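Long-range contacts in lovastatin nonaketide synthase, polyketide synthase component (Aspergillus terreus, PDB 7CPX), which builds the polyketide backbone of dihydromonacolin L, the lovastatin precursor, from nine malonyl-CoA units by iterative condensation, reduction and methylation, while working with lovC: residues 1622-1626 / 1778-1782; 1676-1680 / 1711-1716; 1687-1693 / 1719-1725. The protein carries 2 engineered substitutions. Numbering follows the deposited sequence.

How the contacts relate
Contacts 2 and 3 lie within one alpha/beta unit that resembles a Rossmann-type arrangement, in which six parallel strands run 1670-1673, 1644-1647, 1689-1693, 1720-1728, 1755-1761, 1797-1801; contact 1 sets the loop leading into it against one of its helices. Contact 3 is the core: two adjacent strands joined by backbone hydrogen bonds, with a bulge at one end. Contact 2 packs two helices through leucines and an alanine, and touches contact 3 where L1716 and L1679 meet F1691. Contact 1 lies across the sheet from contact 2 and is only partly buried. Its contacts are mixed polar and apolar, while E1780 and L1779 touch T1690, V1692 and V1724 of contact 3. Contacts 1 and 2 do not meet.

Contact 1 of 3, residues 1622-1626 / 1778-1782; sequences ATVEY and RLEEH
Y1626 brings CD1 of its ring over one face of the R1778 guanidinium, 3.1 Å from NH1. The Y1626 CA-to-CB bond points away from the helix, and chi1 near -53° (m) brings the ring back. The segment 1622-1626 is irregular: T1623 has a positive phi (39/-159), V1624 is extended (-61/159) and E1625 bends the chain (-116/43). Against it runs one turn of regular helix, 1778-1782. The loop descends the helix, with CA-CA spacings of 6.9 Å for V1624 and H1782, 7.0 Å for E1625 and E1781, and 6.4 Å for Y1626 and R1778. V1624, chi1 t, points at the helix; its CG2 meets the H1782 ring edge-on, 3.4 Å from CE1, and its CG1 lies 3.5 Å from R1778 NH1. E1781 (t, t) reaches E1625, its OE2 3.0 Å from E1625 CB. The two carboxylates crowd each other, E1625 OE1 being 3.4 Å from E1781 OE2, and E1781 also has a long, weak ion pair with R1668. The contact thus sets the loop between strands 1614-1618 and 1644-1647 against helix 1775-1784. H1782 also stacks on W1792, while L1779 turns the helix's other side onto strands 1720-1728 and 1755-1761.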
ATOM      1  N   ALA A1622     -25.390  71.705 -35.883  1.00142.55           N
ATOM      2  CA  ALA A1622     -24.605  72.926 -35.734  1.00142.55           C
ATOM      3  C   ALA A1622     -23.220  72.724 -36.337  1.00142.55           C
ATOM      4  O   ALA A1622     -22.678  73.623 -36.990  1.00142.55           O
ATOM      5  CB  ALA A1622     -24.498  73.320 -34.260  1.00142.55           C
ATOM      6  N   THR A1623     -22.645  71.542 -36.115  1.00138.41           N
ATOM      7  CA  THR A1623     -21.481  70.879 -36.695  1.00138.41           C
ATOM      8  C   THR A1623     -20.330  71.839 -36.962  1.00138.41           C
ATOM      9  O   THR A1623     -20.252  72.919 -36.367  1.00138.41           O
ATOM     10  CB  THR A1623     -21.875  70.169 -37.997  1.00138.41           C
ATOM     11  OG1 THR A1623     -20.827  69.276 -38.393  1.00138.41           O
ATOM     12  CG2 THR A1623     -22.127  71.174 -39.124  1.00138.41           C
ATOM     13  N   VAL A1624     -19.427  71.436 -37.859  1.00133.41           N
ATOM     14  CA  VAL A1624     -18.277  72.258 -38.191  1.00133.41           C
ATOM     15  C   VAL A1624     -18.739  73.598 -38.761  1.00133.41           C
ATOM     16  O   VAL A1624     -19.864  73.750 -39.255  1.00133.41           O
ATOM     17  CB  VAL A1624     -17.367  71.515 -39.181  1.00133.41           C
ATOM     18  CG1 VAL A1624     -16.171  72.367 -39.578  1.00133.41           C
ATOM     19  CG2 VAL A1624     -16.906  70.196 -38.583  1.00133.41           C
ATOM     20  N   GLU A1625     -17.847  74.585 -38.689  1.00133.56           N
ATOM     21  CA  GLU A1625     -18.138  75.935 -39.153  1.00133.56           C
ATOM     22  C   GLU A1625     -17.243  76.297 -40.331  1.00133.56           C
ATOM     23  O   GLU A1625     -16.703  77.407 -40.389  1.00133.56           O
ATOM     24  CB  GLU A1625     -17.954  76.939 -38.014  1.00133.56           C
ATOM     25  CG  GLU A1625     -18.866  76.697 -36.823  1.00133.56           C
ATOM     26  CD  GLU A1625     -18.649  77.705 -35.713  1.00133.56           C
ATOM     27  OE1 GLU A1625     -17.821  78.622 -35.896  1.00133.56           O
ATOM     28  OE2 GLU A1625     -19.306  77.581 -34.659  1.00133.56           O
ATOM     29  N   TYR A1626     -17.074  75.353 -41.256  1.00131.20           N
ATOM     30  CA  TYR A1626     -16.225  75.514 -42.442  1.00131.20           C
ATOM     31  C   TYR A1626     -16.082  76.967 -42.886  1.00131.20           C
ATOM     32  O   TYR A1626     -15.238  77.291 -43.721  1.00131.20           O
ATOM     33  CB  TYR A1626     -16.785  74.691 -43.607  1.00131.20           C
ATOM     34  CG  TYR A1626     -17.020  73.229 -43.290  1.00131.20           C
ATOM     35  CD1 TYR A1626     -15.998  72.301 -43.409  1.00131.20           C
ATOM     36  CD2 TYR A1626     -18.269  72.780 -42.880  1.00131.20           C
ATOM     37  CE1 TYR A1626     -16.209  70.967 -43.123  1.00131.20           C
ATOM     38  CE2 TYR A1626     -18.489  71.447 -42.595  1.00131.20           C
ATOM     39  CZ  TYR A1626     -17.454  70.545 -42.717  1.00131.20           C
ATOM     40  OH  TYR A1626     -17.666  69.215 -42.433  1.00131.20           O
ATOM     41  N   ARG A1778      -9.198  75.172 -41.382  1.00132.05           N
ATOM     42  CA  ARG A1778     -10.177  74.180 -40.964  1.00132.05           C
ATOM     43  C   ARG A1778      -9.799  73.572 -39.622  1.00132.05           C
ATOM     44  O   ARG A1778     -10.646  73.436 -38.734  1.00132.05           O
ATOM     45  CB  ARG A1778     -10.299  73.091 -42.027  1.00132.05           C
ATOM     46  CG  ARG A1778     -10.701  73.604 -43.403  1.00132.05           C
ATOM     47  CD  ARG A1778     -12.156  73.304 -43.730  1.00132.05           C
ATOM     48  NE  ARG A1778     -12.419  71.869 -43.783  1.00132.05           N
ATOM     49  CZ  ARG A1778     -12.995  71.165 -42.817  1.00132.05           C
ATOM     50  NH1 ARG A1778     -13.418  71.733 -41.699  1.00132.05           N
ATOM     51  NH2 ARG A1778     -13.155  69.854 -42.978  1.00132.05           N
ATOM     52  N   LEU A1779      -8.525  73.210 -39.448  1.00129.46           N
ATOM     53  CA  LEU A1779      -8.104  72.590 -38.195  1.00129.46           C
ATOM     54  C   LEU A1779      -8.140  73.591 -37.046  1.00129.46           C
ATOM     55  O   LEU A1779      -8.464  73.228 -35.909  1.00129.46           O
ATOM     56  CB  LEU A1779      -6.705  71.994 -38.349  1.00129.46           C
ATOM     57  CG  LEU A1779      -6.231  71.088 -37.208  1.00129.46           C
ATOM     58  CD1 LEU A1779      -7.172  69.907 -37.034  1.00129.46           C
ATOM     59  CD2 LEU A1779      -4.809  70.608 -37.454  1.00129.46           C
ATOM     60  N   GLU A1780      -7.814  74.855 -37.319  1.00132.23           N
ATOM     61  CA  GLU A1780      -7.912  75.880 -36.287  1.00132.23           C
ATOM     62  C   GLU A1780      -9.353  76.042 -35.820  1.00132.23           C
ATOM     63  O   GLU A1780      -9.631  76.084 -34.613  1.00132.23           O
ATOM     64  CB  GLU A1780      -7.359  77.203 -36.821  1.00132.23           C
ATOM     65  CG  GLU A1780      -7.746  78.432 -36.008  1.00132.23           C
ATOM     66  CD  GLU A1780      -9.079  79.029 -36.429  1.00132.23           C
ATOM     67  OE1 GLU A1780      -9.710  78.491 -37.363  1.00132.23           O
ATOM     68  OE2 GLU A1780      -9.494  80.042 -35.826  1.00132.23           O
ATOM     69  N   GLU A1781     -10.289  76.127 -36.766  1.00132.16           N
ATOM     70  CA  GLU A1781     -11.693  76.252 -36.390  1.00132.16           C
ATOM     71  C   GLU A1781     -12.195  74.984 -35.711  1.00132.16           C
ATOM     72  O   GLU A1781     -13.074  75.050 -34.845  1.00132.16           O
ATOM     73  CB  GLU A1781     -12.535  76.581 -37.620  1.00132.16           C
ATOM     74  CG  GLU A1781     -13.900  77.162 -37.297  1.00132.16           C
ATOM     75  CD  GLU A1781     -14.551  77.816 -38.500  1.00132.16           C
ATOM     76  OE1 GLU A1781     -14.124  77.527 -39.637  1.00132.16           O
ATOM     77  OE2 GLU A1781     -15.485  78.624 -38.308  1.00132.16           O
ATOM     78  N   HIS A1782     -11.648  73.826 -36.089  1.00132.30           N
ATOM     79  CA  HIS A1782     -11.947  72.591 -35.375  1.00132.30           C
ATOM     80  C   HIS A1782     -11.511  72.687 -33.922  1.00132.30           C
ATOM     81  O   HIS A1782     -12.249  72.292 -33.012  1.00132.30           O
ATOM     82  CB  HIS A1782     -11.246  71.415 -36.054  1.00132.30           C
ATOM     83  CG  HIS A1782     -11.891  70.974 -37.330  1.00132.30           C
ATOM     84  ND1 HIS A1782     -13.250  70.785 -37.450  1.00132.30           N
ATOM     85  CD2 HIS A1782     -11.360  70.663 -38.536  1.00132.30           C
ATOM     86  CE1 HIS A1782     -13.530  70.389 -38.679  1.00132.30           C
ATOM     87  NE2 HIS A1782     -12.401  70.308 -39.358  1.00132.30           N
TER

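Contact 2 of 3, residues 1676-1680 / 1711-1716; sequences LVDLL and EATKLL
A1712 is the bump at the centre of this crossing. Its CB fills the hollow between L1676 and L1680, one helical turn apart, at 3.5 Å from L1676 CG, 3.6 Å from L1680 CB and 3.4 Å from the L1676 backbone O. So small a side chain lets the backbones come close: the CA atoms of L1680 and A1712 are 4.7 Å apart. Both segments are regular helix, and their axes approach to 8.5 Å at a crossing angle of +67°. The three leucines of 1676-1680 share the t, p rotamer. L1679 fits between L1715 and L1716, with CG 3.7 Å from L1715 CD2 and CD2 4.0 Å from L1716 CB. L1680 CD1 lies 4.1 Å from L1715 CD1, and L1680 CD2 skirts E1711 CB at 4.4 Å. These are neighbouring helices on one side of a parallel alpha/beta sheet, helix 1676-1680 following strand 1670-1673 and helix 1705-1719 following strand 1689-1693; L1679 and L1716 both pack down on F1691. At the other end L1676 passes T1713, CD2 to OG1 3.5 Å, a hydroxyl hydrogen-bonded to the T1709 carbonyl. On the flank away from helix 1676-1680, K1714 forms a salt bridge with E1711 (NZ to OE1 3.0 Å, weak as a hydrogen bond) and donates to the carbonyl of M2254, in the ketoreductase domain.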
ATOM      1  N   LEU A1676       8.659  83.369 -33.221  1.00130.30           N
ATOM      2  CA  LEU A1676       8.225  83.146 -31.847  1.00130.30           C
ATOM      3  C   LEU A1676       8.976  84.050 -30.877  1.00130.30           C
ATOM      4  O   LEU A1676       8.411  84.475 -29.861  1.00130.30           O
ATOM      5  CB  LEU A1676       8.414  81.675 -31.475  1.00130.30           C
ATOM      6  CG  LEU A1676       7.891  81.240 -30.106  1.00130.30           C
ATOM      7  CD1 LEU A1676       6.431  81.619 -29.931  1.00130.30           C
ATOM      8  CD2 LEU A1676       8.075  79.745 -29.908  1.00130.30           C
ATOM      9  N   VAL A1677      10.242  84.354 -31.169  1.00131.29           N
ATOM     10  CA  VAL A1677      10.971  85.327 -30.361  1.00131.29           C
ATOM     11  C   VAL A1677      10.283  86.683 -30.430  1.00131.29           C
ATOM     12  O   VAL A1677      10.206  87.410 -29.432  1.00131.29           O
ATOM     13  CB  VAL A1677      12.441  85.412 -30.814  1.00131.29           C
ATOM     14  CG1 VAL A1677      13.137  84.077 -30.601  1.00131.29           C
ATOM     15  CG2 VAL A1677      12.537  85.845 -32.273  1.00131.29           C
ATOM     16  N   ASP A1678       9.773  87.047 -31.609  1.00133.19           N
ATOM     17  CA  ASP A1678       9.005  88.280 -31.728  1.00133.19           C
ATOM     18  C   ASP A1678       7.746  88.216 -30.876  1.00133.19           C
ATOM     19  O   ASP A1678       7.335  89.220 -30.282  1.00133.19           O
ATOM     20  CB  ASP A1678       8.652  88.542 -33.193  1.00133.19           C
ATOM     21  CG  ASP A1678       9.877  88.618 -34.082  1.00133.19           C
ATOM     22  OD1 ASP A1678      10.945  89.036 -33.591  1.00133.19           O
ATOM     23  OD2 ASP A1678       9.770  88.258 -35.274  1.00133.19           O
ATOM     24  N   LEU A1679       7.116  87.041 -30.804  1.00132.68           N
ATOM     25  CA  LEU A1679       5.972  86.875 -29.916  1.00132.68           C
ATOM     26  C   LEU A1679       6.373  87.125 -28.469  1.00132.68           C
ATOM     27  O   LEU A1679       5.644  87.784 -27.719  1.00132.68           O
ATOM     28  CB  LEU A1679       5.383  85.473 -30.070  1.00132.68           C
ATOM     29  CG  LEU A1679       4.089  85.206 -29.299  1.00132.68           C
ATOM     30  CD1 LEU A1679       2.924  85.948 -29.935  1.00132.68           C
ATOM     31  CD2 LEU A1679       3.803  83.716 -29.222  1.00132.68           C
ATOM     32  N   LEU A1680       7.530  86.602 -28.059  1.00131.93           N
ATOM     33  CA  LEU A1680       8.034  86.903 -26.724  1.00131.93           C
ATOM     34  C   LEU A1680       8.236  88.398 -26.536  1.00131.93           C
ATOM     35  O   LEU A1680       8.083  88.912 -25.422  1.00131.93           O
ATOM     36  CB  LEU A1680       9.343  86.154 -26.472  1.00131.93           C
ATOM     37  CG  LEU A1680      10.048  86.441 -25.144  1.00131.93           C
ATOM     38  CD1 LEU A1680       9.117  86.189 -23.968  1.00131.93           C
ATOM     39  CD2 LEU A1680      11.306  85.597 -25.016  1.00131.93           C
ATOM     40  N   GLU A1711      11.415  80.171 -23.506  1.00129.46           N
ATOM     41  CA  GLU A1711      10.599  81.095 -22.725  1.00129.46           C
ATOM     42  C   GLU A1711       9.457  81.643 -23.570  1.00129.46           C
ATOM     43  O   GLU A1711       8.345  81.859 -23.073  1.00129.46           O
ATOM     44  CB  GLU A1711      11.465  82.235 -22.189  1.00129.46           C
ATOM     45  CG  GLU A1711      12.687  81.775 -21.410  1.00129.46           C
ATOM     46  CD  GLU A1711      12.326  80.961 -20.183  1.00129.46           C
ATOM     47  OE1 GLU A1711      11.151  81.004 -19.763  1.00129.46           O
ATOM     48  OE2 GLU A1711      13.218  80.277 -19.638  1.00129.46           O
ATOM     49  N   ALA A1712       9.718  81.874 -24.857  1.00129.75           N
ATOM     50  CA  ALA A1712       8.657  82.294 -25.762  1.00129.75           C
ATOM     51  C   ALA A1712       7.584  81.220 -25.876  1.00129.75           C
ATOM     52  O   ALA A1712       6.393  81.530 -25.970  1.00129.75           O
ATOM     53  CB  ALA A1712       9.243  82.615 -27.135  1.00129.75           C
ATOM     54  N   THR A1713       7.990  79.950 -25.877  1.00126.85           N
ATOM     55  CA  THR A1713       7.018  78.862 -25.887  1.00126.85           C
ATOM     56  C   THR A1713       6.198  78.852 -24.603  1.00126.85           C
ATOM     57  O   THR A1713       4.986  78.612 -24.633  1.00126.85           O
ATOM     58  CB  THR A1713       7.732  77.523 -26.075  1.00126.85           C
ATOM     59  OG1 THR A1713       8.529  77.567 -27.266  1.00126.85           O
ATOM     60  CG2 THR A1713       6.724  76.392 -26.188  1.00126.85           C
ATOM     61  N   LYS A1714       6.850  79.085 -23.462  1.00127.23           N
ATOM     62  CA  LYS A1714       6.109  79.219 -22.210  1.00127.23           C
ATOM     63  C   LYS A1714       5.052  80.309 -22.325  1.00127.23           C
ATOM     64  O   LYS A1714       3.894  80.121 -21.933  1.00127.23           O
ATOM     65  CB  LYS A1714       7.055  79.550 -21.058  1.00127.23           C
ATOM     66  CG  LYS A1714       8.009  78.458 -20.648  1.00127.23           C
ATOM     67  CD  LYS A1714       8.637  78.823 -19.314  1.00127.23           C
ATOM     68  CE  LYS A1714      10.030  78.263 -19.173  1.00127.23           C
ATOM     69  NZ  LYS A1714      10.685  78.716 -17.915  1.00127.23           N
ATOM     70  N   LEU A1715       5.450  81.470 -22.846  1.00131.48           N
ATOM     71  CA  LEU A1715       4.515  82.578 -23.005  1.00131.48           C
ATOM     72  C   LEU A1715       3.376  82.203 -23.947  1.00131.48           C
ATOM     73  O   LEU A1715       2.214  82.553 -23.703  1.00131.48           O
ATOM     74  CB  LEU A1715       5.266  83.810 -23.512  1.00131.48           C
ATOM     75  CG  LEU A1715       4.449  84.956 -24.106  1.00131.48           C
ATOM     76  CD1 LEU A1715       5.039  86.294 -23.694  1.00131.48           C
ATOM     77  CD2 LEU A1715       4.397  84.842 -25.621  1.00131.48           C
ATOM     78  N   LEU A1716       3.696  81.493 -25.028  1.00128.88           N
ATOM     79  CA  LEU A1716       2.671  81.043 -25.962  1.00128.88           C
ATOM     80  C   LEU A1716       1.659  80.144 -25.266  1.00128.88           C
ATOM     81  O   LEU A1716       0.445  80.309 -25.433  1.00128.88           O
ATOM     82  CB  LEU A1716       3.334  80.311 -27.132  1.00128.88           C
ATOM     83  CG  LEU A1716       2.476  79.342 -27.948  1.00128.88           C
ATOM     84  CD1 LEU A1716       1.299  80.057 -28.576  1.00128.88           C
ATOM     85  CD2 LEU A1716       3.324  78.674 -29.013  1.00128.88           C
TER

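Contact 3 of 3, residues 1687-1693 / 1719-1725; sequences MKSTFVM and YASNTVW
M1687 meets Y1719 ahead of the strand, its CG 3.4 Å from Y1719 CD1 and its SD 5.3 Å from the Y1719 ring centroid, an oblique Met-aromatic contact. From S1689 to M1693 the chain is extended and runs parallel to 1723-1725, the strand axes 4.4 Å apart and within 2° of each other. S1689 N donates to Y1719 O (3.2 Å), and S1689 O accepts from both S1721 N (2.9 Å) and N1722 N (3.1 Å). That forked pairing marks a beta bulge: S1689 is level with A1720 but T1690 with N1722, and S1721 (-101/-32) is the extra residue. T1690 sits beside N1722, CG2 to CB 3.8 Å, and both side chains hydrogen-bond to D1784 OD1. F1691 (chi1 m) turns to the opposite face, CD2 3.5 Å from A1720 CB. Its N donates to N1722 O (2.8 Å), which T1723 OG1 also reaches at 2.5 Å, and its O accepts from V1724 N (2.6 Å). V1692 faces the T1690 side, level with V1724; its own backbone bonds go to strand 1644-1647. M1693 N donates to V1724 O (2.6 Å). With chi1 and chi2 both m, M1693 holds CG 3.5 Å from the centroid of the W1725 five-membered ring, a CH-pi contact, and SD 5.0 Å from it, an oblique Met-aromatic contact. The strands are the two ends of a beta-alpha-beta crossover through helix 1705-1719. Backbone bonds set the register, while side chains sort the faces: F1691's meets the crossover helix, T1690's helix 1775-1784.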
ATOM      1  N   MET A1687      -5.107  86.191 -23.895  1.00133.68           N
ATOM      2  CA  MET A1687      -4.863  84.961 -23.151  1.00133.68           C
ATOM      3  C   MET A1687      -5.792  83.824 -23.554  1.00133.68           C
ATOM      4  O   MET A1687      -5.522  82.672 -23.195  1.00133.68           O
ATOM      5  CB  MET A1687      -4.987  85.222 -21.650  1.00133.68           C
ATOM      6  CG  MET A1687      -3.751  85.870 -21.050  1.00133.68           C
ATOM      7  SD  MET A1687      -3.810  86.009 -19.255  1.00133.68           S
ATOM      8  CE  MET A1687      -2.137  86.549 -18.911  1.00133.68           C
ATOM      9  N   LYS A1688      -6.869  84.109 -24.284  1.00130.69           N
ATOM     10  CA  LYS A1688      -7.710  83.083 -24.885  1.00130.69           C
ATOM     11  C   LYS A1688      -7.411  82.941 -26.373  1.00130.69           C
ATOM     12  O   LYS A1688      -8.301  82.644 -27.174  1.00130.69           O
ATOM     13  CB  LYS A1688      -9.188  83.396 -24.662  1.00130.69           C
ATOM     14  CG  LYS A1688      -9.585  83.513 -23.198  1.00130.69           C
ATOM     15  CD  LYS A1688      -9.318  82.222 -22.437  1.00130.69           C
ATOM     16  CE  LYS A1688      -9.789  82.316 -20.998  1.00130.69           C
ATOM     17  NZ  LYS A1688      -9.490  81.074 -20.235  1.00130.69           N
ATOM     18  N   SER A1689      -6.153  83.152 -26.747  1.00132.30           N
ATOM     19  CA  SER A1689      -5.768  83.184 -28.147  1.00132.30           C
ATOM     20  C   SER A1689      -5.876  81.808 -28.789  1.00132.30           C
ATOM     21  O   SER A1689      -5.686  80.773 -28.144  1.00132.30           O
ATOM     22  CB  SER A1689      -4.334  83.689 -28.286  1.00132.30           C
ATOM     23  OG  SER A1689      -3.912  83.650 -29.637  1.00132.30           O
ATOM     24  N   THR A1690      -6.187  81.811 -30.080  1.00131.80           N
ATOM     25  CA  THR A1690      -6.050  80.637 -30.933  1.00131.80           C
ATOM     26  C   THR A1690      -4.829  80.871 -31.814  1.00131.80           C
ATOM     27  O   THR A1690      -4.828  81.770 -32.661  1.00131.80           O
ATOM     28  CB  THR A1690      -7.307  80.408 -31.768  1.00131.80           C
ATOM     29  OG1 THR A1690      -8.442  80.275 -30.903  1.00131.80           O
ATOM     30  CG2 THR A1690      -7.164  79.149 -32.604  1.00131.80           C
ATOM     31  N   PHE A1691      -3.784  80.082 -31.599  1.00130.12           N
ATOM     32  CA  PHE A1691      -2.516  80.302 -32.276  1.00130.12           C
ATOM     33  C   PHE A1691      -2.376  79.392 -33.490  1.00130.12           C
ATOM     34  O   PHE A1691      -2.765  78.222 -33.472  1.00130.12           O
ATOM     35  CB  PHE A1691      -1.346  80.067 -31.322  1.00130.12           C
ATOM     36  CG  PHE A1691      -1.010  81.246 -30.459  1.00130.12           C
ATOM     37  CD1 PHE A1691      -0.116  82.206 -30.894  1.00130.12           C
ATOM     38  CD2 PHE A1691      -1.570  81.381 -29.202  1.00130.12           C
ATOM     39  CE1 PHE A1691       0.204  83.287 -30.097  1.00130.12           C
ATOM     40  CE2 PHE A1691      -1.252  82.457 -28.399  1.00130.12           C
ATOM     41  CZ  PHE A1691      -0.366  83.414 -28.847  1.00130.12           C
ATOM     42  N   VAL A1692      -1.815  79.954 -34.556  1.00129.84           N
ATOM     43  CA  VAL A1692      -1.464  79.218 -35.764  1.00129.84           C
ATOM     44  C   VAL A1692       0.023  79.438 -35.980  1.00129.84           C
ATOM     45  O   VAL A1692       0.446  80.545 -36.336  1.00129.84           O
ATOM     46  CB  VAL A1692      -2.273  79.676 -36.984  1.00129.84           C
ATOM     47  CG1 VAL A1692      -1.884  78.864 -38.209  1.00129.84           C
ATOM     48  CG2 VAL A1692      -3.761  79.553 -36.705  1.00129.84           C
ATOM     49  N   MET A1693       0.818  78.397 -35.768  1.00128.84           N
ATOM     50  CA  MET A1693       2.268  78.517 -35.689  1.00128.84           C
ATOM     51  C   MET A1693       2.888  77.952 -36.959  1.00128.84           C
ATOM     52  O   MET A1693       2.853  76.739 -37.190  1.00128.84           O
ATOM     53  CB  MET A1693       2.794  77.792 -34.455  1.00128.84           C
ATOM     54  CG  MET A1693       2.027  78.107 -33.179  1.00128.84           C
ATOM     55  SD  MET A1693       2.183  79.824 -32.662  1.00128.84           S
ATOM     56  CE  MET A1693       3.921  79.883 -32.243  1.00128.84           C
ATOM     57  N   TYR A1719      -0.597  82.283 -22.965  1.00132.95           N
ATOM     58  CA  TYR A1719      -1.584  83.105 -23.653  1.00132.95           C
ATOM     59  C   TYR A1719      -2.488  82.310 -24.585  1.00132.95           C
ATOM     60  O   TYR A1719      -3.397  82.898 -25.182  1.00132.95           O
ATOM     61  CB  TYR A1719      -0.892  84.202 -24.463  1.00132.95           C
ATOM     62  CG  TYR A1719      -0.388  85.358 -23.634  1.00132.95           C
ATOM     63  CD1 TYR A1719      -1.234  86.396 -23.270  1.00132.95           C
ATOM     64  CD2 TYR A1719       0.934  85.416 -23.223  1.00132.95           C
ATOM     65  CE1 TYR A1719      -0.776  87.457 -22.514  1.00132.95           C
ATOM     66  CE2 TYR A1719       1.401  86.472 -22.468  1.00132.95           C
ATOM     67  CZ  TYR A1719       0.544  87.490 -22.117  1.00132.95           C
ATOM     68  OH  TYR A1719       1.006  88.544 -21.363  1.00132.95           O
ATOM     69  N   ALA A1720      -2.273  81.007 -24.726  1.00129.84           N
ATOM     70  CA  ALA A1720      -2.989  80.203 -25.706  1.00129.84           C
ATOM     71  C   ALA A1720      -4.055  79.355 -25.027  1.00129.84           C
ATOM     72  O   ALA A1720      -3.782  78.689 -24.023  1.00129.84           O
ATOM     73  CB  ALA A1720      -2.025  79.300 -26.477  1.00129.84           C
ATOM     74  N   SER A1721      -5.268  79.399 -25.573  1.00129.32           N
ATOM     75  CA  SER A1721      -6.308  78.428 -25.260  1.00129.32           C
ATOM     76  C   SER A1721      -6.438  77.366 -26.338  1.00129.32           C
ATOM     77  O   SER A1721      -6.783  76.220 -26.033  1.00129.32           O
ATOM     78  CB  SER A1721      -7.657  79.131 -25.079  1.00129.32           C
ATOM     79  OG  SER A1721      -8.054  79.782 -26.273  1.00129.32           O
ATOM     80  N   ASN A1722      -6.168  77.732 -27.589  1.00130.21           N
ATOM     81  CA  ASN A1722      -6.095  76.801 -28.701  1.00130.21           C
ATOM     82  C   ASN A1722      -4.862  77.142 -29.524  1.00130.21           C
ATOM     83  O   ASN A1722      -4.419  78.293 -29.549  1.00130.21           O
ATOM     84  CB  ASN A1722      -7.349  76.869 -29.581  1.00130.21           C
ATOM     85  CG  ASN A1722      -8.607  76.480 -28.833  1.00130.21           C
ATOM     86  OD1 ASN A1722      -8.562  75.696 -27.885  1.00130.21           O
ATOM     87  ND2 ASN A1722      -9.740  77.025 -29.258  1.00130.21           N
ATOM     88  N   THR A1723      -4.295  76.135 -30.182  1.00128.54           N
ATOM     89  CA  THR A1723      -3.140  76.392 -31.027  1.00128.54           C
ATOM     90  C   THR A1723      -2.973  75.278 -32.049  1.00128.54           C
ATOM     91  O   THR A1723      -3.252  74.106 -31.772  1.00128.54           O
ATOM     92  CB  THR A1723      -1.855  76.529 -30.209  1.00128.54           C
ATOM     93  OG1 THR A1723      -2.022  77.535 -29.203  1.00128.54           O
ATOM     94  CG2 THR A1723      -0.697  76.905 -31.127  1.00128.54           C
ATOM     95  N   VAL A1724      -2.492  75.669 -33.228  1.00128.14           N
ATOM     96  CA  VAL A1724      -2.164  74.751 -34.310  1.00128.14           C
ATOM     97  C   VAL A1724      -0.758  75.072 -34.792  1.00128.14           C
ATOM     98  O   VAL A1724      -0.461  76.222 -35.135  1.00128.14           O
ATOM     99  CB  VAL A1724      -3.166  74.859 -35.475  1.00128.14           C
ATOM    100  CG1 VAL A1724      -2.888  73.783 -36.512  1.00128.14           C
ATOM    101  CG2 VAL A1724      -4.591  74.768 -34.962  1.00128.14           C
ATOM    102  N   TRP A1725       0.102  74.061 -34.819  1.00126.03           N
ATOM    103  CA  TRP A1725       1.443  74.174 -35.368  1.00126.03           C
ATOM    104  C   TRP A1725       1.481  73.521 -36.741  1.00126.03           C
ATOM    105  O   TRP A1725       0.811  72.514 -36.977  1.00126.03           O
ATOM    106  CB  TRP A1725       2.471  73.514 -34.447  1.00126.03           C
ATOM    107  CG  TRP A1725       2.742  74.284 -33.194  1.00126.03           C
ATOM    108  CD1 TRP A1725       3.799  75.109 -32.952  1.00126.03           C
ATOM    109  CD2 TRP A1725       1.942  74.299 -32.006  1.00126.03           C
ATOM    110  NE1 TRP A1725       3.709  75.639 -31.689  1.00126.03           N
ATOM    111  CE2 TRP A1725       2.578  75.156 -31.086  1.00126.03           C
ATOM    112  CE3 TRP A1725       0.754  73.666 -31.629  1.00126.03           C
ATOM    113  CZ2 TRP A1725       2.062  75.403 -29.816  1.00126.03           C
ATOM    114  CZ3 TRP A1725       0.247  73.906 -30.365  1.00126.03           C
ATOM    115  CH2 TRP A1725       0.898  74.770 -29.475  1.00126.03           C
TER